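Local coordinates for uncharacterized protein (Deinococcus radiodurans, PDB 3GG7) that is of unknown function but binds manganese and, as a TatD-type member of the metallo-dependent hydrolases, probably hydrolyses ester bonds, at residues Leu31-Thr36 against Trp54-Phe59; Val87-Ser92 against Ala104-Ile109; Leu121-Arg126 against Pro145-Tyr150; Glu131-Leu136 against Arg158-Leu163; Gly164-Val169 against Arg188-Thr193. One frame throughout, in Å; residues are numbered along the deposited sequence.

Contact 1: residues Leu31-Thr36 against Trp54-Phe59; sequences LSVTTT and WTALGF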
# COMPACT_ATOMS: atom_id res chain seq x y z
N LEU A 31 -6.19 0.52 5.46
CA LEU A 31 -5.54 -0.74 5.12
C LEU A 31 -4.33 -0.86 6.02
O LEU A 31 -3.30 -0.25 5.82
CB LEU A 31 -5.13 -0.81 3.64
CG LEU A 31 -4.63 -2.18 3.23
CD1 LEU A 31 -5.83 -3.12 3.07
CD2 LEU A 31 -3.78 -2.09 1.92
N SER A 32 -4.50 -1.72 7.01
CA SER A 32 -3.52 -1.98 8.06
C SER A 32 -2.55 -3.04 7.53
O SER A 32 -2.90 -4.23 7.49
CB SER A 32 -4.28 -2.46 9.30
OG SER A 32 -3.40 -2.82 10.37
N VAL A 33 -1.38 -2.62 7.07
CA VAL A 33 -0.43 -3.52 6.43
C VAL A 33 0.54 -4.11 7.43
O VAL A 33 0.79 -3.53 8.52
CB VAL A 33 0.33 -2.82 5.26
CG1 VAL A 33 -0.68 -2.43 4.14
CG2 VAL A 33 1.09 -1.56 5.74
N THR A 34 1.10 -5.28 7.08
CA THR A 34 2.07 -5.96 7.94
C THR A 34 3.43 -6.06 7.26
O THR A 34 3.55 -5.90 6.02
CB THR A 34 1.55 -7.35 8.37
OG1 THR A 34 1.08 -8.09 7.24
CG2 THR A 34 0.40 -7.24 9.36
N THR A 35 4.47 -6.30 8.06
CA THR A 35 5.83 -6.34 7.54
C THR A 35 6.42 -7.73 7.51
O THR A 35 7.43 -7.96 6.82
CB THR A 35 6.75 -5.41 8.36
OG1 THR A 35 6.78 -5.86 9.69
CG2 THR A 35 6.24 -3.93 8.31
N THR A 36 5.80 -8.66 8.22
CA THR A 36 6.15 -10.09 8.14
C THR A 36 4.84 -10.86 8.33
O THR A 36 3.98 -10.42 9.10
CB THR A 36 7.17 -10.54 9.23
OG1 THR A 36 7.08 -11.96 9.37
CG2 THR A 36 6.90 -9.92 10.59
N TRP A 54 -8.98 -2.82 7.93
CA TRP A 54 -8.87 -3.92 6.97
C TRP A 54 -7.41 -4.34 6.94
O TRP A 54 -6.54 -3.59 6.49
CB TRP A 54 -9.29 -3.42 5.58
CG TRP A 54 -10.70 -2.89 5.47
CD1 TRP A 54 -11.67 -2.86 6.44
CD2 TRP A 54 -11.30 -2.33 4.28
NE1 TRP A 54 -12.83 -2.33 5.92
CE2 TRP A 54 -12.62 -1.99 4.61
CE3 TRP A 54 -10.84 -2.09 2.98
CZ2 TRP A 54 -13.50 -1.40 3.69
CZ3 TRP A 54 -11.71 -1.52 2.07
CH2 TRP A 54 -13.04 -1.19 2.44
N THR A 55 -7.14 -5.56 7.40
CA THR A 55 -5.76 -5.99 7.63
C THR A 55 -5.22 -6.76 6.41
O THR A 55 -5.91 -7.63 5.82
CB THR A 55 -5.66 -6.86 8.88
OG1 THR A 55 -6.42 -6.29 9.96
CG2 THR A 55 -4.20 -7.05 9.32
N ALA A 56 -3.98 -6.41 6.03
CA ALA A 56 -3.28 -7.00 4.87
C ALA A 56 -2.08 -7.83 5.39
O ALA A 56 -1.48 -7.51 6.43
CB ALA A 56 -2.81 -5.90 3.91
N LEU A 57 -1.80 -8.93 4.67
CA LEU A 57 -0.80 -9.92 4.99
C LEU A 57 0.42 -9.62 4.11
O LEU A 57 0.35 -9.66 2.88
CB LEU A 57 -1.34 -11.32 4.70
CG LEU A 57 -0.38 -12.45 4.93
CD1 LEU A 57 -0.14 -12.63 6.41
CD2 LEU A 57 -1.02 -13.74 4.34
N GLY A 58 1.55 -9.32 4.75
CA GLY A 58 2.70 -8.78 4.04
C GLY A 58 4.02 -9.45 4.35
O GLY A 58 4.10 -10.37 5.17
N PHE A 59 5.04 -8.99 3.64
CA PHE A 59 6.43 -9.35 3.91
C PHE A 59 7.29 -8.26 3.25
O PHE A 59 7.46 -8.22 2.04
CB PHE A 59 6.78 -10.71 3.33
CG PHE A 59 7.88 -11.44 4.06
CD1 PHE A 59 8.80 -10.78 4.87
CD2 PHE A 59 8.01 -12.78 3.90
CE1 PHE A 59 9.80 -11.49 5.52
CE2 PHE A 59 9.00 -13.49 4.57
CZ PHE A 59 9.90 -12.84 5.37
O HOH W 1 -5.04 -4.50 11.66

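Contact 2: residues Val87-Ser92 against Ala104-Ile109; sequences VGLDGS and AVFQHI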
# COMPACT_ATOMS: atom_id res chain seq x y z
N VAL A 87 4.32 -5.61 0.46
CA VAL A 87 5.17 -6.56 -0.27
C VAL A 87 5.89 -5.80 -1.37
O VAL A 87 5.46 -4.69 -1.71
CB VAL A 87 4.39 -7.73 -0.87
CG1 VAL A 87 3.74 -8.60 0.23
CG2 VAL A 87 3.31 -7.23 -1.85
N GLY A 88 6.97 -6.34 -1.91
CA GLY A 88 7.59 -5.71 -3.10
C GLY A 88 9.09 -5.79 -3.11
O GLY A 88 9.66 -6.76 -2.61
N LEU A 89 9.72 -4.79 -3.71
CA LEU A 89 11.16 -4.80 -3.93
C LEU A 89 11.67 -3.41 -3.61
O LEU A 89 10.95 -2.41 -3.79
CB LEU A 89 11.49 -5.12 -5.41
CG LEU A 89 11.05 -6.47 -5.96
CD1 LEU A 89 11.29 -6.59 -7.49
CD2 LEU A 89 11.76 -7.60 -5.23
N ASP A 90 12.92 -3.32 -3.14
CA ASP A 90 13.55 -2.05 -2.83
C ASP A 90 14.97 -2.07 -3.40
O ASP A 90 15.76 -2.96 -3.07
CB ASP A 90 13.55 -1.77 -1.32
CG ASP A 90 14.03 -0.36 -0.99
OD1 ASP A 90 15.17 -0.03 -1.34
OD2 ASP A 90 13.26 0.43 -0.39
N GLY A 91 15.26 -1.12 -4.27
CA GLY A 91 16.55 -1.04 -4.93
C GLY A 91 17.61 -0.20 -4.25
O GLY A 91 18.61 0.19 -4.90
N SER A 92 17.44 0.10 -2.96
CA SER A 92 18.38 0.96 -2.24
C SER A 92 19.71 0.24 -2.09
O SER A 92 19.74 -0.96 -1.82
CB SER A 92 17.85 1.32 -0.86
OG SER A 92 16.66 2.06 -0.95
N ALA A 104 13.20 -13.55 -4.62
CA ALA A 104 12.65 -14.85 -4.31
C ALA A 104 11.35 -14.76 -3.52
O ALA A 104 10.36 -15.43 -3.86
CB ALA A 104 13.66 -15.68 -3.55
N VAL A 105 11.35 -13.94 -2.47
CA VAL A 105 10.17 -13.79 -1.65
C VAL A 105 9.00 -13.16 -2.42
O VAL A 105 7.86 -13.62 -2.32
CB VAL A 105 10.48 -12.95 -0.37
CG1 VAL A 105 9.21 -12.50 0.33
CG2 VAL A 105 11.34 -13.76 0.59
N PHE A 106 9.26 -12.08 -3.14
CA PHE A 106 8.20 -11.42 -3.87
C PHE A 106 7.60 -12.33 -4.95
O PHE A 106 6.39 -12.40 -5.14
CB PHE A 106 8.73 -10.11 -4.50
CG PHE A 106 7.67 -9.24 -5.10
CD1 PHE A 106 6.44 -9.02 -4.48
CD2 PHE A 106 7.91 -8.60 -6.30
CE1 PHE A 106 5.49 -8.17 -5.07
CE2 PHE A 106 6.98 -7.78 -6.90
CZ PHE A 106 5.78 -7.56 -6.30
N GLN A 107 8.47 -13.06 -5.64
CA GLN A 107 7.98 -13.99 -6.67
C GLN A 107 7.12 -15.07 -6.03
O GLN A 107 6.04 -15.42 -6.54
CB GLN A 107 9.15 -14.62 -7.40
CG GLN A 107 8.77 -15.78 -8.29
CD GLN A 107 9.97 -16.28 -9.05
OE1 GLN A 107 10.77 -17.06 -8.52
NE2 GLN A 107 10.10 -15.84 -10.29
N HIS A 108 7.57 -15.59 -4.88
CA HIS A 108 6.81 -16.59 -4.10
C HIS A 108 5.43 -16.02 -3.74
O HIS A 108 4.40 -16.69 -3.91
CB HIS A 108 7.57 -17.00 -2.83
CG HIS A 108 6.78 -17.83 -1.87
ND1 HIS A 108 6.82 -19.22 -1.87
CD2 HIS A 108 5.97 -17.48 -0.85
CE1 HIS A 108 6.05 -19.68 -0.90
NE2 HIS A 108 5.52 -18.64 -0.27
N ILE A 109 5.42 -14.78 -3.26
CA ILE A 109 4.20 -14.15 -2.83
C ILE A 109 3.22 -14.02 -4.00
O ILE A 109 2.06 -14.36 -3.86
CB ILE A 109 4.48 -12.80 -2.14
CG1 ILE A 109 4.95 -13.09 -0.69
CG2 ILE A 109 3.24 -11.93 -2.14
CD1 ILE A 109 5.44 -11.90 0.10

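Contact 3: residues Leu121-Arg126 against Pro145-Tyr150; sequences LSIHSR and PILHWY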
# COMPACT_ATOMS: atom_id res chain seq x y z
N LEU A 121 -3.11 -6.10 -3.83
CA LEU A 121 -1.72 -6.02 -3.37
C LEU A 121 -1.36 -4.56 -3.14
O LEU A 121 -1.59 -3.70 -4.01
CB LEU A 121 -0.78 -6.58 -4.44
CG LEU A 121 -1.26 -7.82 -5.18
CD1 LEU A 121 -0.34 -8.08 -6.35
CD2 LEU A 121 -1.32 -8.99 -4.25
N SER A 122 -0.75 -4.26 -1.99
CA SER A 122 -0.18 -2.93 -1.71
C SER A 122 1.33 -3.07 -1.75
O SER A 122 1.95 -3.71 -0.87
CB SER A 122 -0.68 -2.38 -0.38
OG SER A 122 -0.21 -1.08 -0.20
N ILE A 123 1.94 -2.51 -2.78
CA ILE A 123 3.29 -2.86 -3.20
C ILE A 123 4.30 -1.71 -3.05
O ILE A 123 4.04 -0.59 -3.47
CB ILE A 123 3.25 -3.34 -4.68
CG1 ILE A 123 2.39 -4.58 -4.81
CG2 ILE A 123 4.68 -3.61 -5.23
CD1 ILE A 123 2.05 -4.92 -6.28
N HIS A 124 5.44 -2.05 -2.45
CA HIS A 124 6.65 -1.23 -2.33
C HIS A 124 7.47 -1.37 -3.59
O HIS A 124 7.70 -2.50 -4.05
CB HIS A 124 7.45 -1.78 -1.13
CG HIS A 124 8.60 -0.93 -0.69
ND1 HIS A 124 8.56 -0.14 0.43
CD2 HIS A 124 9.86 -0.83 -1.18
CE1 HIS A 124 9.72 0.47 0.59
NE2 HIS A 124 10.54 0.05 -0.36
N SER A 125 7.93 -0.25 -4.16
CA SER A 125 8.73 -0.30 -5.37
C SER A 125 9.90 0.65 -5.38
O SER A 125 10.49 0.85 -6.44
CB SER A 125 7.87 -0.03 -6.62
OG SER A 125 7.34 1.29 -6.64
N ARG A 126 10.22 1.27 -4.25
CA ARG A 126 11.27 2.29 -4.20
C ARG A 126 12.58 1.84 -4.85
O ARG A 126 13.19 0.83 -4.46
CB ARG A 126 11.56 2.71 -2.78
CG ARG A 126 12.53 3.85 -2.70
CD ARG A 126 13.07 4.01 -1.30
NE ARG A 126 13.75 5.29 -1.15
CZ ARG A 126 14.49 5.62 -0.10
NH1 ARG A 126 14.66 4.78 0.92
NH2 ARG A 126 15.08 6.82 -0.06
N PRO A 145 -2.68 -4.92 -8.57
CA PRO A 145 -1.53 -4.31 -7.91
C PRO A 145 -1.72 -2.84 -7.66
O PRO A 145 -2.01 -2.06 -8.58
CB PRO A 145 -0.39 -4.53 -8.91
CG PRO A 145 -1.03 -4.64 -10.26
CD PRO A 145 -2.47 -5.06 -10.03
N ILE A 146 -1.55 -2.42 -6.41
CA ILE A 146 -1.53 -1.02 -6.08
C ILE A 146 -0.10 -0.62 -5.79
O ILE A 146 0.53 -1.18 -4.88
CB ILE A 146 -2.34 -0.71 -4.80
CG1 ILE A 146 -3.76 -1.27 -4.91
CG2 ILE A 146 -2.37 0.79 -4.57
CD1 ILE A 146 -4.50 -1.31 -3.53
N LEU A 147 0.42 0.35 -6.52
CA LEU A 147 1.74 0.83 -6.24
C LEU A 147 1.62 1.91 -5.20
O LEU A 147 1.09 3.00 -5.43
CB LEU A 147 2.42 1.33 -7.53
CG LEU A 147 2.54 0.24 -8.58
CD1 LEU A 147 3.29 0.82 -9.78
CD2 LEU A 147 3.27 -0.97 -8.06
N HIS A 148 2.13 1.61 -4.01
CA HIS A 148 2.07 2.53 -2.88
C HIS A 148 3.27 3.50 -2.94
O HIS A 148 4.40 3.09 -3.21
CB HIS A 148 2.00 1.71 -1.58
CG HIS A 148 3.09 2.01 -0.60
ND1 HIS A 148 3.09 3.15 0.18
CD2 HIS A 148 4.19 1.30 -0.24
CE1 HIS A 148 4.17 3.13 0.95
NE2 HIS A 148 4.85 2.03 0.71
N TRP A 149 2.98 4.78 -2.75
CA TRP A 149 3.98 5.85 -2.76
C TRP A 149 4.95 5.71 -3.94
O TRP A 149 6.17 5.64 -3.76
CB TRP A 149 4.73 5.88 -1.43
CG TRP A 149 5.54 7.14 -1.15
CD1 TRP A 149 5.92 8.12 -2.04
CD2 TRP A 149 6.09 7.53 0.12
NE1 TRP A 149 6.67 9.08 -1.40
CE2 TRP A 149 6.79 8.74 -0.08
CE3 TRP A 149 6.06 6.96 1.41
CZ2 TRP A 149 7.45 9.39 0.96
CZ3 TRP A 149 6.72 7.60 2.43
CH2 TRP A 149 7.40 8.82 2.21
N TYR A 150 4.39 5.65 -5.14
CA TYR A 150 5.19 5.54 -6.35
C TYR A 150 6.12 6.76 -6.51
O TYR A 150 5.67 7.90 -6.41
CB TYR A 150 4.28 5.36 -7.56
CG TYR A 150 5.06 5.22 -8.83
CD1 TYR A 150 5.56 4.00 -9.23
CD2 TYR A 150 5.39 6.37 -9.60
CE1 TYR A 150 6.36 3.88 -10.39
CE2 TYR A 150 6.16 6.26 -10.73
CZ TYR A 150 6.64 5.03 -11.13
OH TYR A 150 7.42 4.93 -12.26
O HOH W 2 5.05 1.27 -5.23
O HOH W 3 7.11 2.23 -2.83

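Contact 4: residues Glu131-Leu136 against Arg158-Leu163; sequences EVLNCL and RRAISL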
# COMPACT_ATOMS: atom_id res chain seq x y z
N GLU A 131 11.73 -3.34 -12.02
CA GLU A 131 11.80 -4.74 -11.62
C GLU A 131 10.47 -5.21 -11.05
O GLU A 131 10.03 -6.31 -11.33
CB GLU A 131 12.93 -4.98 -10.62
CG GLU A 131 14.36 -4.77 -11.18
CD GLU A 131 14.69 -3.33 -11.55
OE1 GLU A 131 14.37 -2.40 -10.78
OE2 GLU A 131 15.30 -3.13 -12.65
N VAL A 132 9.83 -4.35 -10.28
CA VAL A 132 8.47 -4.67 -9.78
C VAL A 132 7.51 -4.89 -10.95
O VAL A 132 6.76 -5.86 -10.98
CB VAL A 132 7.95 -3.61 -8.79
CG1 VAL A 132 6.43 -3.77 -8.57
CG2 VAL A 132 8.72 -3.74 -7.45
N LEU A 133 7.57 -4.00 -11.94
CA LEU A 133 6.70 -4.13 -13.10
C LEU A 133 6.99 -5.40 -13.90
O LEU A 133 6.07 -6.05 -14.38
CB LEU A 133 6.78 -2.89 -13.98
CG LEU A 133 6.26 -1.60 -13.34
CD1 LEU A 133 6.35 -0.43 -14.29
CD2 LEU A 133 4.84 -1.78 -12.88
N ASN A 134 8.26 -5.78 -14.03
CA ASN A 134 8.61 -7.04 -14.70
C ASN A 134 7.96 -8.22 -13.97
O ASN A 134 7.37 -9.13 -14.58
CB ASN A 134 10.13 -7.23 -14.80
CG ASN A 134 10.77 -6.26 -15.78
OD1 ASN A 134 10.10 -5.71 -16.63
ND2 ASN A 134 12.07 -6.02 -15.63
N CYS A 135 7.99 -8.17 -12.64
CA CYS A 135 7.39 -9.25 -11.83
C CYS A 135 5.89 -9.30 -12.01
O CYS A 135 5.33 -10.36 -12.08
CB CYS A 135 7.73 -9.09 -10.32
SG CYS A 135 9.45 -9.34 -9.89
N LEU A 136 5.24 -8.14 -12.02
CA LEU A 136 3.79 -8.09 -12.16
C LEU A 136 3.39 -8.55 -13.56
O LEU A 136 2.40 -9.25 -13.72
CB LEU A 136 3.27 -6.68 -11.92
CG LEU A 136 3.37 -6.21 -10.47
CD1 LEU A 136 2.97 -4.75 -10.35
CD2 LEU A 136 2.52 -7.09 -9.56
N ARG A 158 3.81 5.32 -16.88
CA ARG A 158 3.01 5.02 -18.06
C ARG A 158 2.93 3.51 -18.25
O ARG A 158 1.87 2.97 -18.52
CB ARG A 158 3.58 5.71 -19.31
N ARG A 159 4.04 2.82 -18.06
CA ARG A 159 4.04 1.36 -18.17
C ARG A 159 3.18 0.70 -17.08
O ARG A 159 2.44 -0.26 -17.35
CB ARG A 159 5.47 0.80 -18.09
CG ARG A 159 5.54 -0.68 -18.27
CD ARG A 159 6.96 -1.24 -18.14
NE ARG A 159 6.91 -2.69 -18.12
CZ ARG A 159 7.80 -3.49 -17.52
NH1 ARG A 159 8.84 -2.99 -16.86
NH2 ARG A 159 7.62 -4.79 -17.57
N ALA A 160 3.32 1.17 -15.84
CA ALA A 160 2.49 0.63 -14.77
C ALA A 160 0.99 0.77 -15.07
O ALA A 160 0.22 -0.15 -14.87
CB ALA A 160 2.83 1.35 -13.48
N ILE A 161 0.61 1.95 -15.56
CA ILE A 161 -0.79 2.17 -15.93
C ILE A 161 -1.23 1.13 -16.97
O ILE A 161 -2.26 0.47 -16.81
CB ILE A 161 -1.00 3.58 -16.45
CG1 ILE A 161 -0.81 4.60 -15.32
CG2 ILE A 161 -2.41 3.73 -17.05
CD1 ILE A 161 -0.50 6.00 -15.80
N SER A 162 -0.39 0.94 -17.98
CA SER A 162 -0.64 -0.05 -19.04
C SER A 162 -0.80 -1.50 -18.54
O SER A 162 -1.54 -2.30 -19.12
CB SER A 162 0.47 0.05 -20.09
OG SER A 162 1.62 -0.71 -19.72
N LEU A 163 -0.09 -1.83 -17.45
CA LEU A 163 -0.16 -3.13 -16.81
C LEU A 163 -1.34 -3.28 -15.83
O LEU A 163 -1.49 -4.33 -15.18
CB LEU A 163 1.15 -3.43 -16.07
CG LEU A 163 2.33 -3.73 -17.01
CD1 LEU A 163 3.64 -3.64 -16.25
CD2 LEU A 163 2.16 -5.11 -17.65

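Contact 5: residues Gly164-Val169 against Arg188-Thr193; sequences GCWFSV and RDRVLT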
# COMPACT_ATOMS: atom_id res chain seq x y z
N GLY A 164 -2.17 -2.25 -15.71
CA GLY A 164 -3.35 -2.31 -14.85
C GLY A 164 -3.10 -1.97 -13.39
O GLY A 164 -3.90 -2.35 -12.52
N CYS A 165 -2.00 -1.26 -13.11
CA CYS A 165 -1.72 -0.85 -11.73
C CYS A 165 -2.65 0.25 -11.30
O CYS A 165 -3.09 1.09 -12.11
CB CYS A 165 -0.29 -0.37 -11.56
SG CYS A 165 0.97 -1.65 -11.73
N TRP A 166 -2.95 0.23 -9.99
CA TRP A 166 -3.54 1.34 -9.26
C TRP A 166 -2.46 2.03 -8.45
O TRP A 166 -1.33 1.55 -8.41
CB TRP A 166 -4.65 0.85 -8.33
CG TRP A 166 -5.86 0.25 -9.01
CD1 TRP A 166 -5.89 -0.71 -9.98
CD2 TRP A 166 -7.20 0.55 -8.71
NE1 TRP A 166 -7.18 -1.01 -10.32
CE2 TRP A 166 -8.01 -0.25 -9.54
CE3 TRP A 166 -7.81 1.44 -7.81
CZ2 TRP A 166 -9.40 -0.19 -9.51
CZ3 TRP A 166 -9.20 1.49 -7.77
CH2 TRP A 166 -9.97 0.69 -8.64
N PHE A 167 -2.78 3.14 -7.79
CA PHE A 167 -1.82 3.95 -7.07
C PHE A 167 -2.41 4.47 -5.79
O PHE A 167 -3.51 4.99 -5.81
CB PHE A 167 -1.36 5.14 -7.95
CG PHE A 167 -0.91 4.69 -9.30
CD1 PHE A 167 0.42 4.33 -9.51
CD2 PHE A 167 -1.82 4.54 -10.33
CE1 PHE A 167 0.84 3.85 -10.73
CE2 PHE A 167 -1.42 4.04 -11.56
CZ PHE A 167 -0.08 3.71 -11.77
N SER A 168 -1.67 4.36 -4.69
CA SER A 168 -2.05 5.04 -3.48
C SER A 168 -1.02 6.12 -3.21
O SER A 168 0.17 5.89 -3.21
CB SER A 168 -2.25 4.07 -2.28
OG SER A 168 -1.09 3.29 -2.01
N VAL A 169 -1.52 7.34 -3.04
CA VAL A 169 -0.68 8.51 -3.02
C VAL A 169 -0.81 9.16 -1.66
O VAL A 169 -1.89 9.15 -1.04
CB VAL A 169 -1.03 9.51 -4.18
CG1 VAL A 169 -0.97 8.80 -5.53
CG2 VAL A 169 -2.38 10.15 -3.98
N ARG A 188 -7.80 9.02 -12.88
CA ARG A 188 -8.38 9.37 -11.59
C ARG A 188 -9.16 8.23 -10.98
O ARG A 188 -9.31 8.19 -9.76
CB ARG A 188 -9.29 10.61 -11.69
CG ARG A 188 -8.52 11.86 -12.00
CD ARG A 188 -9.39 13.09 -11.94
NE ARG A 188 -8.67 14.28 -12.39
CZ ARG A 188 -9.23 15.48 -12.51
NH1 ARG A 188 -10.53 15.66 -12.25
NH2 ARG A 188 -8.49 16.51 -12.90
N ASP A 189 -9.65 7.31 -11.81
CA ASP A 189 -10.40 6.14 -11.34
C ASP A 189 -9.51 5.01 -10.79
O ASP A 189 -10.03 3.95 -10.42
CB ASP A 189 -11.43 5.63 -12.39
CG ASP A 189 -10.82 5.24 -13.71
OD1 ASP A 189 -9.58 5.23 -13.84
OD2 ASP A 189 -11.61 4.89 -14.63
N ARG A 190 -8.20 5.26 -10.70
CA ARG A 190 -7.27 4.30 -10.09
C ARG A 190 -6.41 4.92 -8.99
O ARG A 190 -5.38 4.34 -8.58
CB ARG A 190 -6.38 3.69 -11.16
CG ARG A 190 -7.11 2.64 -12.03
CD ARG A 190 -6.15 1.81 -12.87
NE ARG A 190 -6.14 2.23 -14.26
CZ ARG A 190 -5.20 1.89 -15.14
NH1 ARG A 190 -4.17 1.11 -14.78
NH2 ARG A 190 -5.30 2.33 -16.39
N VAL A 191 -6.84 6.07 -8.46
CA VAL A 191 -6.13 6.79 -7.41
C VAL A 191 -6.79 6.57 -6.05
O VAL A 191 -7.99 6.76 -5.88
CB VAL A 191 -5.99 8.27 -7.75
CG1 VAL A 191 -5.31 9.06 -6.63
CG2 VAL A 191 -5.15 8.39 -9.02
N LEU A 192 -5.97 6.13 -5.09
CA LEU A 192 -6.36 5.97 -3.69
C LEU A 192 -5.45 6.88 -2.89
O LEU A 192 -4.39 7.29 -3.35
CB LEU A 192 -6.16 4.50 -3.25
CG LEU A 192 -6.87 3.47 -4.12
CD1 LEU A 192 -6.44 2.08 -3.73
CD2 LEU A 192 -8.41 3.63 -4.05
N THR A 193 -5.86 7.16 -1.65
CA THR A 193 -5.10 8.00 -0.74
C THR A 193 -4.47 7.12 0.36
O THR A 193 -5.06 6.14 0.75
CB THR A 193 -6.00 9.08 -0.12
OG1 THR A 193 -7.22 8.51 0.35
CG2 THR A 193 -6.35 10.18 -1.15

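Contact 1: residues Leu31-Thr36 against Trp54-Phe59
The side chain of T34 reaches across to the backbone at A56-G58, its OG1 gripped between two backbone groups. OG1 gives its proton to A56 O at 2.7 Å and receives a weak, bent bond from G58 N at 2.8 Å. A chi1 of 49° sets OG1 between the backbone N and the carbonyl carbon, pointing it at the backbone of 54-59. S32 N bonds to W54 O (2.8 Å) and A56 N to S32 O at 169°, the parallel pairing of strands 29-32 and 53-55, which helix 40-44 joins in a beta-alpha-beta unit of the TIM-barrel-type fold. On the face that carries L31 and W54, L31 CD1 lies 4.2 Å from A56 CB and also packs against W54 CB. On the face of S32 and T55 one water bridges S32 OG and T55 OG1. V33 CG1 touches A56 CB at 4.1 Å, and its side chain also packs on the manganese ligands H7 and H9.

Contact 2: residues Val87-Ser92 against Ala104-Ile109
Strand 83-88 and helix 99-115 are the first two elements of a beta-alpha-beta unit, and here the helix lays its F106 ring against the end of that strand. G88 CA sits over one face of the ring, 3.8 Å from its centroid and 15° off the normal, a CH-pi contact with the carbon offset toward the rim. With CG anti to the backbone N (chi1 -171°), F106 is directed at the strand. Its CE1 meets V87 CG2 at 4.0 Å, and on the other side of the ring's axis CD2 meets L89 CG at 3.8 Å; both side chains cross the phenylalanine at about a right angle. One turn further along the helix, I109 CD1 reaches V87 CG1 at 3.7 Å. Beyond the strand comes an Asx turn, D90 OD1 accepting from S92 N and S92 OG; Q102 of the same helix bonds D90 N, and D90 OD2 bonds H124, a predicted ligand of a second metal. No hydrogen bond links the two segments. Their contact is therefore buried, mainly apolar packing, and the glycine backbone itself serves as the surface on which the aromatic face rests.

Contact 3: residues Leu121-Arg126 against Pro145-Tyr150
I123 packs along the neighbouring strand from its CB onward. CB lies 3.5 Å from I146 O, the same oxygen that accepts from I123 N at 2.9 Å in a bond nearly along the C=O axis. CG2 meets L147 CD2 at 4.1 Å. On the other branch, CG1 stands anti to the carbonyl carbon (chi1 -62°), and CD1 ends 3.6 Å from P145 CB, side by side with the proline and pointing the same way. Two further bonds, I146 N to L121 O and H148 N to I123 O, complete the pairing across the segments. At the C-terminal ends of the strands, one water donates to both I123 O and H148 O while accepting from S125 OG. A second water joins S125 N to H148 O. H124 ND1 and H148 NE2 come within 4.3 Å; H124 is hydrogen-bonded to E86 and D90, H148 to E194. Adjacent parallel strands with histidines at their C-terminal ends are typical of the metal centre of TatD-type barrels, consistent with the predicted second-metal role of H124 and H148.

Contact 4: residues Glu131-Leu136 against Arg158-Leu163
N134 OD1 is held by both terminal nitrogens of R159, at 2.8 Å from NH2 and 3.0 Å from NH1. The oxygen lies close to the guanidinium plane, whereas the amide is turned 48° from it: NH2 approaches in the plane of the carbonyl and NH1 from above it. L133 supplies the surface beneath this grip, its CB over one face of the guanidinium, 3.5 Å from NH1 and offset toward the rim. Deeper in, the leucine's two methyls reach the other helix. CD1 runs beside the R159 methylenes, and CD2 packs on A160 CB at 3.8 Å. L163 CD1 closes in on L133 CB at 3.9 Å. What places the guanidinium is the stretched arginine chain, which keeps CG anti to the backbone N (chi1 -177°) and extends from CG to NE, sliding past L133 in the opposite direction. A salt bridge from R159 NH2 to E137, one turn beyond N134, gives the charge a second partner. At the base of the arginine, R159 O accepts from S162 OG and L163 N in the last turn of its helix. Further inward, A160 rests on L147 and F167, and L136 on P145. Helices 129-138 and 154-162, their short axes only 16° apart and 10.6 Å from each other, are neighbours in the outer layer of a TIM-type barrel, packed nearly parallel against the strands inside.

Contact 5: residues Gly164-Val169 against Arg188-Thr193
A bend at chi3 (-103°) in R190 swings NE off the line of the methylenes, while W166, with CG anti to the carbonyl carbon, presents one indole face to the arginine's methylenes. The two residues stand at the start of the pairing between strands 166-169 and 191-193, the last two strands of the parallel sheet in this TIM-barrel-type fold. R190 CG sits over the centre of the five-membered ring, 3.8 Å from its centroid and only 6° off the normal, a CH-pi contact; CD is also over the face, nearest CD1. The guanidinium does not lie flat on the indole, its plane being 65° from the ring. Instead NH1 donates to C165 O at 2.9 Å, and the same nitrogen bonds I161 O at the end of the preceding helix. That helix closes in a Schellman motif at G164, whose positive phi would jam a CB against the preceding carbonyl. Next come the strand bonds: F167 N to R190 O, L192 N to F167 O (2.8 Å) and V169 N to L192 O. S168 CB lies against L192 CB, its register partner, while V169 CG2 reaches diagonally to V191 CG1 on the opposite face. S168 OG is bonded to E194. At the edge of the indole, near its plane, W166 CE3 meets L192 CG at 4.3 Å.

In the fold
Contacts 1, 3 and 5 are strand pairings, parallel and buried; contact 2 sets a helix on a strand, contact 4 a helix on a helix, the first buried, the second partly open. Backbone bonds pair the strands, joined in contact 1 by a threonine hydroxyl; contact 2 uses phenylalanine on glycine, contact 4 an arginine-asparagine grip. Contacts 2, 3 and 5 reach one sheet: V87 O meets H124 N, and W166 bonds to P145 and L147. Contact 4 packs on this sheet through A160 and L136 and meets contact 2 where F106 touches C135. Contact 1 joins contact 2 through F59 on V87 and I109. Contact 3, nearest the chain's centre, holds two histidines predicted to bind a second metal.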